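Fructosamine deglycase FrlB (Bacillus subtilis, PDB 3EUA) catalyses the conversion of a range of fructosamine 6-phosphates to glucose 6-phosphate and a free amino acid. Local coordinates at residues I39-K44 with A203-A208; S43-D48 with K291-P296; L141-F146 with Q160-L165; T274-A279 with N300-S305; Y281-I286 with P296-R301. All coordinates share one frame; numbering follows the deposited sequence.

Contact 1 of 5, residues I39-K44 with A203-A208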
# COMPACT_ATOMS: atom_id res chain seq x y z
N ILE A 39 0.54 1.46 -12.16
CA ILE A 39 0.07 2.58 -12.99
C ILE A 39 -1.28 3.13 -12.53
O ILE A 39 -1.70 4.18 -12.98
CB ILE A 39 -0.03 2.25 -14.51
CG1 ILE A 39 -1.27 1.39 -14.85
CG2 ILE A 39 1.30 1.67 -15.04
CD1 ILE A 39 -1.57 1.42 -16.37
N MSE A 40 -1.98 2.40 -11.66
CA MSE A 40 -3.28 2.85 -11.17
C MSE A 40 -3.28 3.71 -9.91
O MSE A 40 -4.33 4.25 -9.52
CB MSE A 40 -4.19 1.65 -10.94
CG MSE A 40 -4.68 1.02 -12.25
SE MSE A 40 -5.53 -0.67 -12.00
CE MSE A 40 -5.55 -1.12 -13.85
N TYR A 41 -2.11 3.84 -9.27
CA TYR A 41 -2.03 4.59 -8.05
C TYR A 41 -2.44 6.05 -8.25
O TYR A 41 -3.16 6.61 -7.42
CB TYR A 41 -0.64 4.48 -7.40
CG TYR A 41 -0.39 3.15 -6.70
CD1 TYR A 41 -0.54 1.94 -7.36
CD2 TYR A 41 0.08 3.12 -5.42
CE1 TYR A 41 -0.27 0.73 -6.72
CE2 TYR A 41 0.37 1.91 -4.78
CZ TYR A 41 0.19 0.74 -5.43
OH TYR A 41 0.45 -0.47 -4.80
N PRO A 42 -1.98 6.70 -9.33
CA PRO A 42 -2.40 8.08 -9.60
C PRO A 42 -3.92 8.20 -9.77
O PRO A 42 -4.53 9.16 -9.34
CB PRO A 42 -1.70 8.40 -10.91
CG PRO A 42 -0.62 7.46 -11.00
CD PRO A 42 -0.99 6.23 -10.31
N SER A 43 -4.54 7.20 -10.41
CA SER A 43 -6.00 7.22 -10.59
C SER A 43 -6.74 7.13 -9.25
O SER A 43 -7.85 7.66 -9.13
CB SER A 43 -6.43 6.12 -11.53
OG SER A 43 -5.98 6.44 -12.86
N LYS A 44 -6.18 6.38 -8.29
CA LYS A 44 -6.77 6.30 -6.94
C LYS A 44 -6.65 7.69 -6.30
O LYS A 44 -7.62 8.20 -5.69
CB LYS A 44 -6.12 5.16 -6.12
CG LYS A 44 -6.43 5.08 -4.62
CD LYS A 44 -7.88 5.13 -4.24
CE LYS A 44 -8.07 5.04 -2.71
NZ LYS A 44 -9.45 5.38 -2.26
N ALA A 203 0.26 10.98 -5.55
CA ALA A 203 0.06 10.42 -6.88
C ALA A 203 1.32 9.85 -7.51
O ALA A 203 1.23 9.22 -8.55
CB ALA A 203 -0.55 11.46 -7.80
N ASN A 204 2.48 10.10 -6.88
CA ASN A 204 3.77 9.64 -7.39
C ASN A 204 4.24 8.33 -6.77
O ASN A 204 5.24 7.75 -7.22
CB ASN A 204 4.83 10.73 -7.07
CG ASN A 204 4.31 12.12 -7.33
OD1 ASN A 204 4.08 12.91 -6.41
ND2 ASN A 204 4.00 12.39 -8.58
N TYR A 205 3.55 7.86 -5.71
CA TYR A 205 4.00 6.67 -4.99
C TYR A 205 4.04 5.43 -5.88
O TYR A 205 5.00 4.67 -5.80
CB TYR A 205 3.18 6.41 -3.71
CG TYR A 205 3.71 5.15 -3.00
CD1 TYR A 205 4.91 5.19 -2.31
CD2 TYR A 205 3.06 3.93 -3.10
CE1 TYR A 205 5.44 4.09 -1.71
CE2 TYR A 205 3.58 2.78 -2.47
CZ TYR A 205 4.78 2.88 -1.79
OH TYR A 205 5.33 1.78 -1.20
N GLY A 206 3.07 5.24 -6.76
CA GLY A 206 3.09 4.06 -7.66
C GLY A 206 4.28 4.05 -8.62
O GLY A 206 4.76 2.97 -8.97
N VAL A 207 4.79 5.24 -8.99
CA VAL A 207 5.97 5.37 -9.86
C VAL A 207 7.20 4.82 -9.15
O VAL A 207 8.00 4.08 -9.76
CB VAL A 207 6.19 6.86 -10.34
CG1 VAL A 207 7.44 7.02 -11.16
CG2 VAL A 207 4.98 7.32 -11.10
N ALA A 208 7.35 5.18 -7.87
CA ALA A 208 8.42 4.68 -7.03
C ALA A 208 8.26 3.17 -6.84
O ALA A 208 9.22 2.39 -6.99
CB ALA A 208 8.36 5.35 -5.66

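Contact 2 of 5, residues S43-D48 with K291-P296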
# COMPACT_ATOMS: atom_id res chain seq x y z
N SER A 43 -4.54 7.20 -10.41
CA SER A 43 -6.00 7.22 -10.59
C SER A 43 -6.74 7.13 -9.25
O SER A 43 -7.85 7.66 -9.13
CB SER A 43 -6.43 6.12 -11.53
OG SER A 43 -5.98 6.44 -12.86
N LYS A 44 -6.18 6.38 -8.29
CA LYS A 44 -6.77 6.30 -6.94
C LYS A 44 -6.65 7.69 -6.30
O LYS A 44 -7.62 8.20 -5.69
CB LYS A 44 -6.12 5.16 -6.12
CG LYS A 44 -6.43 5.08 -4.62
CD LYS A 44 -7.88 5.13 -4.24
CE LYS A 44 -8.07 5.04 -2.71
NZ LYS A 44 -9.45 5.38 -2.26
N TYR A 45 -5.51 8.35 -6.48
CA TYR A 45 -5.33 9.69 -5.95
C TYR A 45 -6.35 10.65 -6.57
O TYR A 45 -6.97 11.42 -5.85
CB TYR A 45 -3.93 10.17 -6.22
CG TYR A 45 -3.60 11.45 -5.56
CD1 TYR A 45 -3.06 11.48 -4.27
CD2 TYR A 45 -3.79 12.65 -6.21
CE1 TYR A 45 -2.73 12.68 -3.66
CE2 TYR A 45 -3.47 13.83 -5.63
CZ TYR A 45 -2.94 13.85 -4.35
OH TYR A 45 -2.63 15.07 -3.76
N VAL A 46 -6.55 10.57 -7.91
CA VAL A 46 -7.54 11.39 -8.61
C VAL A 46 -8.92 11.17 -8.01
O VAL A 46 -9.60 12.12 -7.63
CB VAL A 46 -7.55 11.11 -10.15
CG1 VAL A 46 -8.72 11.80 -10.85
CG2 VAL A 46 -6.23 11.58 -10.79
N PHE A 47 -9.34 9.92 -7.90
CA PHE A 47 -10.64 9.64 -7.28
C PHE A 47 -10.75 10.20 -5.88
O PHE A 47 -11.80 10.74 -5.52
CB PHE A 47 -10.97 8.13 -7.27
CG PHE A 47 -11.86 7.73 -8.38
CD1 PHE A 47 -11.37 7.51 -9.64
CD2 PHE A 47 -13.23 7.62 -8.16
CE1 PHE A 47 -12.22 7.16 -10.69
CE2 PHE A 47 -14.07 7.26 -9.19
CZ PHE A 47 -13.56 7.05 -10.46
N ASP A 48 -9.70 10.07 -5.07
CA ASP A 48 -9.74 10.61 -3.70
C ASP A 48 -9.93 12.11 -3.65
O ASP A 48 -10.64 12.61 -2.79
CB ASP A 48 -8.50 10.20 -2.88
CG ASP A 48 -8.52 8.74 -2.46
OD1 ASP A 48 -9.59 8.08 -2.54
OD2 ASP A 48 -7.46 8.25 -2.02
N LYS A 291 -1.92 19.56 -13.24
CA LYS A 291 -0.44 19.36 -13.19
C LYS A 291 -0.03 18.27 -12.19
O LYS A 291 0.85 17.41 -12.45
CB LYS A 291 0.32 20.62 -12.75
CG LYS A 291 0.31 21.84 -13.62
CD LYS A 291 1.47 22.74 -13.14
CE LYS A 291 1.33 24.22 -13.54
NZ LYS A 291 1.14 24.50 -14.97
N GLY A 292 -0.69 18.26 -11.04
CA GLY A 292 -0.35 17.30 -9.99
C GLY A 292 -0.71 15.88 -10.38
O GLY A 292 -0.03 14.92 -9.97
N TYR A 293 -1.76 15.74 -11.20
CA TYR A 293 -2.18 14.43 -11.64
C TYR A 293 -1.33 13.91 -12.78
O TYR A 293 -1.17 12.69 -12.93
CB TYR A 293 -3.65 14.44 -12.09
CG TYR A 293 -4.66 14.98 -11.07
CD1 TYR A 293 -4.56 14.65 -9.72
CD2 TYR A 293 -5.78 15.70 -11.48
CE1 TYR A 293 -5.49 15.11 -8.80
CE2 TYR A 293 -6.73 16.18 -10.54
CZ TYR A 293 -6.56 15.86 -9.20
OH TYR A 293 -7.44 16.24 -8.21
N LEU A 294 -0.74 14.81 -13.57
CA LEU A 294 0.09 14.43 -14.73
C LEU A 294 1.59 14.29 -14.47
O LEU A 294 2.28 13.56 -15.19
CB LEU A 294 -0.13 15.45 -15.88
CG LEU A 294 -1.55 15.45 -16.46
CD1 LEU A 294 -1.79 16.68 -17.36
CD2 LEU A 294 -1.90 14.13 -17.19
N ALA A 295 2.09 14.95 -13.44
CA ALA A 295 3.53 14.88 -13.12
C ALA A 295 4.06 13.46 -12.96
O ALA A 295 5.19 13.20 -13.39
CB ALA A 295 3.88 15.68 -11.88
N PRO A 296 3.27 12.56 -12.32
CA PRO A 296 3.82 11.20 -12.19
C PRO A 296 4.15 10.49 -13.51
O PRO A 296 5.06 9.63 -13.57
CB PRO A 296 2.73 10.42 -11.45
CG PRO A 296 1.67 11.36 -11.06
CD PRO A 296 1.96 12.72 -11.66

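Contact 3 of 5, residues L141-F146 with Q160-L165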
# COMPACT_ATOMS: atom_id res chain seq x y z
N LEU A 141 -5.72 5.13 -19.34
CA LEU A 141 -6.29 4.98 -18.00
C LEU A 141 -6.92 6.30 -17.55
O LEU A 141 -8.04 6.31 -17.02
CB LEU A 141 -5.22 4.53 -17.00
CG LEU A 141 -5.64 4.39 -15.53
CD1 LEU A 141 -6.98 3.71 -15.41
CD2 LEU A 141 -4.55 3.61 -14.76
N TYR A 142 -6.22 7.40 -17.74
CA TYR A 142 -6.79 8.70 -17.41
C TYR A 142 -8.00 9.09 -18.30
O TYR A 142 -8.92 9.75 -17.84
CB TYR A 142 -5.74 9.82 -17.40
CG TYR A 142 -4.96 10.00 -16.11
CD1 TYR A 142 -5.37 9.42 -14.89
CD2 TYR A 142 -3.96 10.97 -16.05
CE1 TYR A 142 -4.69 9.68 -13.70
CE2 TYR A 142 -3.26 11.24 -14.84
CZ TYR A 142 -3.62 10.58 -13.69
OH TYR A 142 -2.97 10.84 -12.53
N GLN A 143 -8.01 8.71 -19.57
CA GLN A 143 -9.19 8.96 -20.40
C GLN A 143 -10.42 8.30 -19.74
O GLN A 143 -11.50 8.92 -19.60
CB GLN A 143 -8.99 8.40 -21.81
CG GLN A 143 -7.89 9.04 -22.65
CD GLN A 143 -7.69 8.34 -23.98
OE1 GLN A 143 -8.65 7.89 -24.59
NE2 GLN A 143 -6.45 8.26 -24.45
N ILE A 144 -10.24 7.05 -19.30
CA ILE A 144 -11.29 6.31 -18.62
C ILE A 144 -11.69 6.95 -17.28
O ILE A 144 -12.88 7.16 -16.98
CB ILE A 144 -10.85 4.85 -18.32
CG1 ILE A 144 -10.54 4.10 -19.64
CG2 ILE A 144 -11.94 4.12 -17.53
CD1 ILE A 144 -9.93 2.66 -19.51
N VAL A 145 -10.67 7.25 -16.46
CA VAL A 145 -10.88 7.80 -15.12
C VAL A 145 -11.54 9.19 -15.14
O VAL A 145 -12.59 9.38 -14.53
CB VAL A 145 -9.55 7.81 -14.33
CG1 VAL A 145 -9.61 8.63 -13.05
CG2 VAL A 145 -9.17 6.37 -14.04
N PHE A 146 -10.96 10.14 -15.87
CA PHE A 146 -11.57 11.48 -15.94
C PHE A 146 -12.89 11.47 -16.69
O PHE A 146 -13.79 12.25 -16.38
CB PHE A 146 -10.63 12.51 -16.55
CG PHE A 146 -9.52 12.93 -15.60
CD1 PHE A 146 -9.71 13.97 -14.70
CD2 PHE A 146 -8.31 12.29 -15.61
CE1 PHE A 146 -8.70 14.33 -13.82
CE2 PHE A 146 -7.30 12.65 -14.75
CZ PHE A 146 -7.51 13.67 -13.85
N GLN A 160 -9.36 19.64 -19.47
CA GLN A 160 -8.00 20.03 -19.12
C GLN A 160 -7.11 18.78 -18.94
O GLN A 160 -5.91 18.83 -19.19
CB GLN A 160 -8.02 20.96 -17.91
CG GLN A 160 -8.80 22.29 -18.17
CD GLN A 160 -10.35 22.15 -18.23
OE1 GLN A 160 -10.94 21.24 -17.64
NE2 GLN A 160 -11.01 23.10 -18.92
N ALA A 161 -7.70 17.65 -18.54
CA ALA A 161 -6.96 16.40 -18.40
C ALA A 161 -6.55 15.90 -19.78
O ALA A 161 -5.38 15.56 -20.00
CB ALA A 161 -7.78 15.36 -17.68
N ILE A 162 -7.51 15.86 -20.69
CA ILE A 162 -7.27 15.40 -22.07
C ILE A 162 -6.31 16.34 -22.80
O ILE A 162 -5.38 15.86 -23.45
CB ILE A 162 -8.55 15.26 -22.91
CG1 ILE A 162 -9.52 14.29 -22.30
CG2 ILE A 162 -8.24 14.66 -24.27
CD1 ILE A 162 -8.92 12.89 -22.10
N GLU A 163 -6.51 17.64 -22.68
CA GLU A 163 -5.58 18.59 -23.32
C GLU A 163 -4.19 18.42 -22.70
O GLU A 163 -3.17 18.47 -23.41
CB GLU A 163 -6.02 20.06 -23.17
CG GLU A 163 -7.28 20.48 -23.95
N GLY A 164 -4.14 18.23 -21.39
CA GLY A 164 -2.86 18.05 -20.70
C GLY A 164 -2.13 16.82 -21.22
O GLY A 164 -0.92 16.86 -21.49
N LEU A 165 -2.85 15.72 -21.35
CA LEU A 165 -2.26 14.50 -21.89
C LEU A 165 -1.70 14.72 -23.30
O LEU A 165 -0.61 14.26 -23.60
CB LEU A 165 -3.25 13.36 -21.89
CG LEU A 165 -3.52 12.64 -20.56
CD1 LEU A 165 -4.70 11.72 -20.72
CD2 LEU A 165 -2.27 11.87 -20.04

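Contact 4 of 5, residues T274-A279 with N300-S305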
# COMPACT_ATOMS: atom_id res chain seq x y z
N THR A 274 19.52 10.42 -5.73
CA THR A 274 19.20 10.66 -7.13
C THR A 274 17.85 11.28 -7.05
O THR A 274 16.86 10.59 -6.77
CB THR A 274 19.18 9.36 -7.95
OG1 THR A 274 20.51 8.82 -7.99
CG2 THR A 274 18.77 9.65 -9.34
N VAL A 275 17.79 12.59 -7.30
CA VAL A 275 16.55 13.33 -7.14
C VAL A 275 15.89 13.73 -8.46
O VAL A 275 16.53 14.31 -9.32
CB VAL A 275 16.81 14.65 -6.33
CG1 VAL A 275 15.52 15.40 -6.07
CG2 VAL A 275 17.56 14.35 -5.02
N LEU A 276 14.63 13.38 -8.62
CA LEU A 276 13.87 13.76 -9.82
C LEU A 276 12.77 14.65 -9.34
O LEU A 276 11.86 14.21 -8.62
CB LEU A 276 13.25 12.55 -10.55
CG LEU A 276 14.19 11.70 -11.38
CD1 LEU A 276 15.10 10.88 -10.48
CD2 LEU A 276 13.31 10.82 -12.28
N ASP A 277 12.86 15.93 -9.69
CA ASP A 277 11.87 16.91 -9.25
C ASP A 277 11.08 17.40 -10.45
O ASP A 277 11.63 18.06 -11.34
CB ASP A 277 12.58 18.08 -8.53
CG ASP A 277 11.60 19.13 -7.94
OD1 ASP A 277 10.37 19.10 -8.21
OD2 ASP A 277 12.08 20.01 -7.19
N ALA A 278 9.78 17.09 -10.46
CA ALA A 278 8.88 17.47 -11.53
C ALA A 278 8.80 18.99 -11.72
O ALA A 278 8.48 19.48 -12.79
CB ALA A 278 7.49 16.92 -11.25
N ALA A 279 9.07 19.73 -10.66
CA ALA A 279 9.07 21.19 -10.76
C ALA A 279 10.16 21.69 -11.70
O ALA A 279 10.05 22.82 -12.21
CB ALA A 279 9.19 21.80 -9.38
N ASN A 300 7.75 9.05 -14.34
CA ASN A 300 7.87 7.69 -14.79
C ASN A 300 8.64 7.54 -16.10
O ASN A 300 9.43 6.59 -16.26
CB ASN A 300 6.50 7.08 -15.00
CG ASN A 300 6.57 5.63 -15.33
OD1 ASN A 300 7.08 4.86 -14.53
ND2 ASN A 300 6.02 5.23 -16.48
N ARG A 301 8.37 8.44 -17.05
CA ARG A 301 9.05 8.39 -18.35
C ARG A 301 10.54 8.68 -18.20
O ARG A 301 11.37 8.03 -18.80
CB ARG A 301 8.43 9.40 -19.31
CG ARG A 301 9.07 9.43 -20.73
CD ARG A 301 8.90 8.05 -21.45
NE ARG A 301 9.72 7.93 -22.66
CZ ARG A 301 10.98 7.50 -22.69
NH1 ARG A 301 11.63 7.14 -21.60
NH2 ARG A 301 11.60 7.42 -23.85
N VAL A 302 10.88 9.67 -17.38
CA VAL A 302 12.30 10.00 -17.15
C VAL A 302 13.03 8.82 -16.52
O VAL A 302 14.14 8.47 -16.93
CB VAL A 302 12.43 11.23 -16.27
CG1 VAL A 302 13.87 11.43 -15.80
CG2 VAL A 302 11.89 12.47 -17.04
N LEU A 303 12.39 8.19 -15.53
CA LEU A 303 12.95 7.03 -14.84
C LEU A 303 13.24 5.88 -15.81
O LEU A 303 14.21 5.16 -15.63
CB LEU A 303 12.03 6.56 -13.72
CG LEU A 303 12.09 7.36 -12.41
CD1 LEU A 303 10.99 6.88 -11.51
CD2 LEU A 303 13.49 7.22 -11.75
N ARG A 304 12.43 5.74 -16.85
CA ARG A 304 12.69 4.71 -17.83
C ARG A 304 14.03 4.97 -18.52
O ARG A 304 14.71 4.02 -18.84
CB ARG A 304 11.61 4.63 -18.90
CG ARG A 304 11.75 3.39 -19.81
CD ARG A 304 11.15 2.22 -19.12
NE ARG A 304 11.33 0.95 -19.81
CZ ARG A 304 10.69 -0.18 -19.46
NH1 ARG A 304 10.90 -1.30 -20.15
NH2 ARG A 304 9.81 -0.19 -18.45
N SER A 305 14.42 6.22 -18.76
CA SER A 305 15.69 6.51 -19.40
C SER A 305 16.84 6.16 -18.44
O SER A 305 17.91 5.72 -18.88
CB SER A 305 15.74 7.96 -19.88
OG SER A 305 15.73 8.87 -18.80

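Contact 5 of 5, residues Y281-I286 with P296-R301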
# COMPACT_ATOMS: atom_id res chain seq x y z
N TYR A 281 10.74 20.40 -14.62
CA TYR A 281 10.27 20.17 -15.98
C TYR A 281 9.32 21.28 -16.39
O TYR A 281 8.91 22.10 -15.57
CB TYR A 281 9.62 18.77 -16.10
CG TYR A 281 10.48 17.65 -15.54
CD1 TYR A 281 11.86 17.63 -15.73
CD2 TYR A 281 9.90 16.59 -14.86
CE1 TYR A 281 12.65 16.61 -15.21
CE2 TYR A 281 10.70 15.54 -14.33
CZ TYR A 281 12.06 15.56 -14.51
OH TYR A 281 12.83 14.55 -14.00
N ASP A 282 8.97 21.31 -17.68
CA ASP A 282 8.11 22.36 -18.24
C ASP A 282 6.64 21.97 -18.32
O ASP A 282 6.24 21.30 -19.27
CB ASP A 282 8.66 22.71 -19.62
CG ASP A 282 7.89 23.83 -20.30
OD1 ASP A 282 6.91 24.33 -19.71
OD2 ASP A 282 8.28 24.20 -21.44
N PHE A 283 5.84 22.42 -17.36
CA PHE A 283 4.41 22.18 -17.32
C PHE A 283 3.63 23.44 -17.65
O PHE A 283 2.47 23.55 -17.32
CB PHE A 283 4.00 21.66 -15.93
CG PHE A 283 4.42 20.22 -15.66
CD1 PHE A 283 5.69 19.92 -15.21
CD2 PHE A 283 3.52 19.19 -15.82
CE1 PHE A 283 6.06 18.61 -14.96
CE2 PHE A 283 3.88 17.89 -15.58
CZ PHE A 283 5.15 17.59 -15.16
N THR A 284 4.27 24.38 -18.35
CA THR A 284 3.64 25.66 -18.68
C THR A 284 2.41 25.54 -19.61
O THR A 284 1.55 26.43 -19.58
CB THR A 284 4.72 26.66 -19.29
OG1 THR A 284 5.22 26.18 -20.54
CG2 THR A 284 5.92 26.85 -18.34
N ALA A 285 2.33 24.47 -20.41
CA ALA A 285 1.18 24.24 -21.29
C ALA A 285 0.13 23.32 -20.64
O ALA A 285 -0.85 22.96 -21.27
CB ALA A 285 1.66 23.65 -22.62
N ILE A 286 0.36 22.93 -19.39
CA ILE A 286 -0.57 22.08 -18.67
C ILE A 286 -1.34 22.94 -17.68
O ILE A 286 -0.74 23.77 -16.99
CB ILE A 286 0.17 20.96 -17.90
CG1 ILE A 286 1.19 20.23 -18.80
CG2 ILE A 286 -0.85 20.00 -17.27
CD1 ILE A 286 0.56 19.50 -19.94
N PRO A 296 3.27 12.56 -12.32
CA PRO A 296 3.82 11.20 -12.19
C PRO A 296 4.15 10.49 -13.51
O PRO A 296 5.06 9.63 -13.57
CB PRO A 296 2.73 10.42 -11.45
CG PRO A 296 1.67 11.36 -11.06
CD PRO A 296 1.96 12.72 -11.66
N LEU A 297 3.37 10.80 -14.55
CA LEU A 297 3.61 10.23 -15.90
C LEU A 297 4.96 10.68 -16.42
O LEU A 297 5.73 9.88 -16.98
CB LEU A 297 2.54 10.60 -16.90
CG LEU A 297 1.21 9.89 -16.76
CD1 LEU A 297 0.63 9.95 -15.32
CD2 LEU A 297 0.24 10.49 -17.74
N VAL A 298 5.27 11.94 -16.22
CA VAL A 298 6.56 12.48 -16.65
C VAL A 298 7.71 11.88 -15.85
O VAL A 298 8.73 11.51 -16.41
CB VAL A 298 6.60 14.00 -16.48
CG1 VAL A 298 7.90 14.51 -17.08
CG2 VAL A 298 5.40 14.65 -17.18
N LEU A 299 7.54 11.80 -14.53
CA LEU A 299 8.55 11.23 -13.64
C LEU A 299 8.82 9.77 -14.06
O LEU A 299 9.98 9.34 -14.18
CB LEU A 299 8.12 11.37 -12.17
CG LEU A 299 8.18 12.78 -11.51
CD1 LEU A 299 7.37 12.88 -10.20
CD2 LEU A 299 9.67 13.14 -11.28
N ASN A 300 7.75 9.05 -14.34
CA ASN A 300 7.87 7.69 -14.79
C ASN A 300 8.64 7.54 -16.10
O ASN A 300 9.43 6.59 -16.26
CB ASN A 300 6.50 7.08 -15.00
CG ASN A 300 6.57 5.63 -15.33
OD1 ASN A 300 7.08 4.86 -14.53
ND2 ASN A 300 6.02 5.23 -16.48
N ARG A 301 8.37 8.44 -17.05
CA ARG A 301 9.05 8.39 -18.35
C ARG A 301 10.54 8.68 -18.20
O ARG A 301 11.37 8.03 -18.80
CB ARG A 301 8.43 9.40 -19.31
CG ARG A 301 9.07 9.43 -20.73
CD ARG A 301 8.90 8.05 -21.45
NE ARG A 301 9.72 7.93 -22.66
CZ ARG A 301 10.98 7.50 -22.69
NH1 ARG A 301 11.63 7.14 -21.60
NH2 ARG A 301 11.60 7.42 -23.85

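Contact 1 of 5, residues I39-K44 with A203-A208
Tyr41 lies against Gly206 and Tyr205 along most of one flank. Its CB starts the contact, 3.8 Å from Gly206 CA, so close to the opposite backbone that a beta carbon at Gly206 would clash with it. The next atom, Tyr41 CG, comes still nearer, 3.7 Å from Gly206 CA. The ring leans obliquely over this glycine: Gly206 CA makes an off-centre CH-pi contact, 4.2 Å from the centroid of the Tyr41 ring and 29° off its normal. Further out, Tyr41 CD2 lies near both Gly206 CA and Tyr205 CD2. The contact lies near the N-terminal ends of helix 41-50 and helix 205-220, which come after strands 27-32 and 197-200 of the two SIS domains, so apparently corresponding helix starts meet at the domain interface. Nearer the tip, Tyr41 CE2 touches Tyr205 CD2 at 3.8 Å. The two tyrosines lie side by side and point the same way, Tyr41 meeting the edge of the Tyr205 ring close to its plane. Tyr205 CG stands anti to the backbone N (chi1 -179°), which brings the ring alongside Tyr41; the Tyr205 hydroxyl is hydrogen-bonded to Ala226 O. Beside the tyrosines, Pro42 CG packs 3.5 Å from Ala203 O, a buried carbonyl oxygen that has no hydrogen-bonding partner in the model.

Contact 2 of 5, residues S43-D48 with K291-P296
Apolar packing of Tyr293 against Tyr45 and Val46 joins helix 41-50 of the first SIS domain to helix 288-313, the last long helix of the chain; no hydrogen bond crosses between the two segments. Tyr293 supplies one face and one edge of its ring. Val46 CG2 sits over the face, 3.9 Å from the centroid of the Tyr293 ring and 23° off the normal, shifted toward the rim on the side of CG and CD1. With Val46 CG1 anti to the backbone N (chi1 171°), it is the other methyl, CG2, that is turned to the ring. Tyr45 and Tyr293 cross at about a right angle and meet edge to edge, Tyr45 CD2 lying 4.0 Å from Tyr293 CE1, so neither ring stacks on the other. Both hydroxyls are engaged beyond the contact, Tyr293 OH with Glu50 and Tyr45 OH with Glu254. Elsewhere on helix 41-50, Lys44 NZ bridges to the syn lone pair of Asp48 OD1 at 2.7 Å, one turn on. This pair reaches the second subunit, where Asp57 takes a salt bridge from Lys44 and Arg67 gives one to Asp48. Within the chain, helix 41-50 packs on helix 137-153 through Val46, which touches Phe146, and on strands 27-32 and 55-60 through Phe47, which meets Val28 and Ser56.

Contact 3 of 5, residues L141-F146 with Q160-L165
The Phe146 ring has Ala161 CB over the centre of one face, 3.7 Å from the ring centroid and only 13° off the normal, a nearly perpendicular CH-pi contact in which CB reaches all six ring carbons. At the edge of the same ring, in its plane, lies Tyr142 O. The Tyr142 ring in turn carries Phe146 CE2 over one face, offset toward the rim, and has Leu165 CD2 at its edge. Phe146 CG is anti to the carbonyl carbon (chi1 -75°), which sets the ring between Tyr142 and Ala161. Replacing Phe146 by an alanine is likely to leave the Ala161 methyl facing a gap and to take away the edge of Phe146 that lies over the rim of the Tyr142 ring. Leu165 CD1 touches Tyr142 CB at 4.0 Å. A third pair, Gln143 and Ile162, meets at about a right angle, Gln143 CG lying 4.0 Å from Ile162 CD1; only the aliphatic part of the glutamine is used, its OE1 accepting from Asn10 N. The two helical segments run antiparallel, at 170°, with the segment axes 10.1 Å apart at closest approach, as consecutive arms of a helical hairpin. Helix 137-153 packs on strand 103-108 through Leu141 and Ile144 and on helix 41-50 through Tyr142, while helix 158-190, which leads on toward the second sheet, meets helix 288-313 where Leu165 touches Leu294 and Leu297.

Contact 4 of 5, residues T274-A279 with N300-S305
Next in the chain to Leu276, which packs on Val302 and Leu303, Asp277 OD1 is gripped twice: Ala279 N donates to it at 2.8 Å (N-H...O 151°), and Arg256 forms a salt bridge with it. The amide reaches this oxygen from above the carboxylate plane, 48° out of it, and closes an Asx turn as the strand ends. Across the contact the packing is purely apolar and rests mainly on one methyl group, Leu276 CD2, which touches Val302 CG1 at 3.6 Å and Leu303 CD2 at the same 3.6 Å. Leu276 CG is anti to the carbonyl carbon (chi1 -76°), which carries this methyl to the helix. Leu276 and Val302 lie alongside, pointing opposite ways; Leu303 runs obliquely across Leu276. Leu299 and Tyr306 of the same helix also touch Leu276. Strand 273-277, bonded to strand 246-250, is an outermost strand, within this chain, of the second parallel sheet, and helix 288-313 packs on one side of this strand, the strand-and-helix layering of the Rossmann-like SIS fold.

Contact 5 of 5, residues Y281-I286 with P296-R301
Tyr281 and Phe283 take Val298 between them, one for each methyl. Val298 passes Tyr281 in the reverse sense, so that Val298 CG1 meets the ring obliquely at Tyr281 CD2, 3.6 Å away. Phe283 comes from the opposite direction to Val298 and presents its far end: Phe283 CZ lies 3.6 Å from Val298 CG2, again at an oblique slant to the ring. With CG1 anti to the backbone N (chi1 -174°), Val298 aims that methyl at Tyr281 and CG2, beside the backbone N, at Phe283. Cut back to an alanine, this position would lose both methyls, which would probably open a gap between Tyr281 CD2, Phe283 CZ and the helix. The loop joins strand 273-277 to helix 288-313 and folds back over the helix it leads into, in a beta-alpha unit of the second SIS domain. Leu299 crosses Tyr281 at about a right angle, its CD2 4.0 Å from Tyr281 CE2 at the ring edge, while the tyrosine hydroxyl is hydrogen-bonded to Glu179 of helix 158-190. The loop is also shaped from within. Asp282 OD1 accepts from Thr284 N at 3.0 Å in an Asx turn and, through its syn lone pair, from Thr284 OG1 at 2.6 Å. A type I turn from Phe283 to Ile286 overlaps it, closed by Ile286 N to Phe283 O, 3.0 Å.

Contacts 1 and 2 both start from helix 41-50, their centres about 7 Å apart, and tie the first SIS domain to the second; contact 1 lies about 4 Å from the centre of the chain. Contact 3 is nested along the chain inside the loops that these two close, and touches both. Contacts 4 and 5, centres about 9 Å apart, follow contact 1 in sequence and belong to the second SIS domain. Helix 288-313 serves contacts 2, 4 and 5, running from the interdomain packing to the edge strand of its own sheet. Contacts 3 and 4, about 21 Å apart between centres, do not touch. Helices 41-50 and 288-313 thus join the two SIS domains across their interface.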